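Amine Dehydrogenase (PDB 1JMX) probably serves as the beta-propeller subunit of a quinohemoprotein complex that oxidatively deaminates primary amines. Local coordinates at residues S93-A98 against M339-P344. Sequence-based numbering, arbitrary orientation.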
loop_
_atom_site.group_PDB
_atom_site.type_symbol
_atom_site.label_atom_id
_atom_site.label_comp_id
_atom_site.label_asym_id
_atom_site.label_seq_id
_atom_site.Cartn_x
_atom_site.Cartn_y
_atom_site.Cartn_z
ATOM N N SER B 93 12.959 -15.866 10.939
ATOM C CA SER B 93 14.292 -15.306 10.829
ATOM C C SER B 93 14.347 -14.284 9.675
ATOM O O SER B 93 14.131 -14.632 8.516
ATOM C CB SER B 93 15.303 -16.431 10.617
ATOM O OG SER B 93 16.603 -15.918 10.413
ATOM N N MET B 94 14.612 -13.024 10.005
ATOM C CA MET B 94 14.700 -11.968 8.997
ATOM C C MET B 94 16.071 -12.001 8.331
ATOM O O MET B 94 16.900 -11.119 8.564
ATOM C CB MET B 94 14.459 -10.594 9.636
ATOM C CG MET B 94 14.127 -9.483 8.648
ATOM S SD MET B 94 12.611 -9.804 7.710
ATOM C CE MET B 94 11.555 -10.446 8.986
ATOM N N TYR B 95 16.294 -13.025 7.501
ATOM C CA TYR B 95 17.563 -13.224 6.794
ATOM C C TYR B 95 18.740 -13.364 7.775
ATOM O O TYR B 95 19.889 -13.153 7.394
ATOM C CB TYR B 95 17.833 -12.058 5.831
ATOM C CG TYR B 95 16.813 -11.914 4.730
ATOM C CD1 TYR B 95 15.694 -11.097 4.888
ATOM C CD2 TYR B 95 16.954 -12.605 3.538
ATOM C CE1 TYR B 95 14.739 -10.977 3.888
ATOM C CE2 TYR B 95 16.007 -12.493 2.526
ATOM C CZ TYR B 95 14.900 -11.682 2.707
ATOM O OH TYR B 95 13.946 -11.606 1.718
ATOM N N SER B 96 18.445 -13.769 9.014
ATOM C CA SER B 96 19.459 -13.886 10.058
ATOM C C SER B 96 19.944 -15.293 10.375
ATOM O O SER B 96 19.413 -15.949 11.265
ATOM C CB SER B 96 18.973 -13.205 11.342
ATOM N N PHE B 97 20.984 -15.724 9.667
ATOM C CA PHE B 97 21.598 -17.042 9.857
ATOM C C PHE B 97 23.072 -16.978 9.423
ATOM O O PHE B 97 23.444 -16.143 8.599
ATOM C CB PHE B 97 20.841 -18.140 9.078
ATOM N N ALA B 98 23.918 -17.822 10.000
ATOM C CA ALA B 98 25.341 -17.834 9.648
ATOM C C ALA B 98 25.942 -19.208 9.921
ATOM O O ALA B 98 25.435 -19.958 10.750
ATOM C CB ALA B 98 26.097 -16.753 10.434
ATOM N N MET B 339 13.563 -15.305 -9.085
ATOM C CA MET B 339 14.629 -15.488 -8.109
ATOM C C MET B 339 14.272 -14.711 -6.846
ATOM O O MET B 339 14.775 -14.997 -5.762
ATOM C CB MET B 339 15.961 -14.956 -8.652
ATOM C CG MET B 339 16.685 -15.898 -9.591
ATOM S SD MET B 339 18.337 -15.316 -10.003
ATOM C CE MET B 339 18.041 -14.483 -11.567
ATOM N N SER B 340 13.414 -13.707 -7.003
ATOM C CA SER B 340 12.988 -12.865 -5.896
ATOM C C SER B 340 14.184 -12.283 -5.120
ATOM O O SER B 340 15.110 -11.755 -5.738
ATOM C CB SER B 340 12.032 -13.627 -4.988
ATOM O OG SER B 340 11.393 -12.730 -4.112
ATOM N N THR B 341 14.201 -12.422 -3.793
ATOM C CA THR B 341 15.295 -11.864 -2.980
ATOM C C THR B 341 16.522 -12.751 -2.790
ATOM O O THR B 341 17.330 -12.494 -1.908
ATOM C CB THR B 341 14.809 -11.412 -1.582
ATOM O OG1 THR B 341 14.355 -12.549 -0.838
ATOM C CG2 THR B 341 13.684 -10.387 -1.705
ATOM N N THR B 342 16.666 -13.778 -3.625
ATOM C CA THR B 342 17.801 -14.699 -3.551
ATOM C C THR B 342 19.144 -13.995 -3.771
ATOM O O THR B 342 19.214 -12.980 -4.467
ATOM C CB THR B 342 17.667 -15.817 -4.615
ATOM O OG1 THR B 342 18.588 -16.870 -4.325
ATOM C CG2 THR B 342 17.984 -15.284 -6.001
ATOM N N THR B 343 20.204 -14.530 -3.172
ATOM C CA THR B 343 21.542 -13.963 -3.347
ATOM C C THR B 343 22.512 -14.960 -3.997
ATOM O O THR B 343 22.775 -16.036 -3.458
ATOM C CB THR B 343 22.120 -13.324 -2.017
ATOM O OG1 THR B 343 23.546 -13.226 -2.090
ATOM C CG2 THR B 343 21.750 -14.098 -0.817
ATOM N N PRO B 344 22.962 -14.654 -5.230
ATOM C CA PRO B 344 23.895 -15.474 -6.005
ATOM C C PRO B 344 25.208 -15.636 -5.245
ATOM O O PRO B 344 25.858 -14.656 -4.908
ATOM C CB PRO B 344 24.087 -14.651 -7.276
ATOM C CG PRO B 344 22.761 -13.981 -7.432
ATOM C CD PRO B 344 22.498 -13.512 -6.035
#
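Y95 and T341 are the nearest points of two chain bends: Y95 CA and T341 CA, the closest such pair across them, lie 10.1 Å apart, too far for backbone to meet backbone. At the first bend, an inverse gamma turn centred on M94 turns the chain, closed by a weak bond from Y95 N to S93 O at 2.9 Å. Y95 follows in the left-handed region (phi 59°, psi 23°), and the chain then re-enters strand at 97-98. Facing it, M339 to T342 form a type II' beta turn, closed by T342 N to M339 O at 3.1 Å. S340 takes the positive-phi second place of this turn, while T341 comes third and faces the tyrosine.

A long, rigid side chain with a polar end suits this backbone separation. With CG anti to its carbonyl carbon (chi1 -63°), Y95 sends its ring across, and OH donates to T341 OG1 at 2.8 Å. The threonine oxygen lies in the ring plane at the hydroxyl edge, and the two side chains meet at about a right angle. T341 CG2 also touches the same oxygen, 3.6 Å from Y95 OH, a van der Waals contact beside the hydrogen bond. The hydroxyl is buried yet satisfied, since it also hydrogen-bonds Y64 OH, while the ring stacks on F200 and meets Y64 edge-to-face. A phenylalanine here lacks the hydroxyl and would probably leave T341 OG1 and Y64 OH without their shared partner.

On the same turn, S340 OG hydrogen-bonds an acidic side chain of another protein's chain, and that chain's backbone packs on T341. The contact lies near the middle of a seven-bladed beta-propeller, joining strand 89-99 to the loop that leads into strand 345-348; that C-terminal strand pairs with N-terminal strand 12-18, the "Velcro" closure characteristic of propellers.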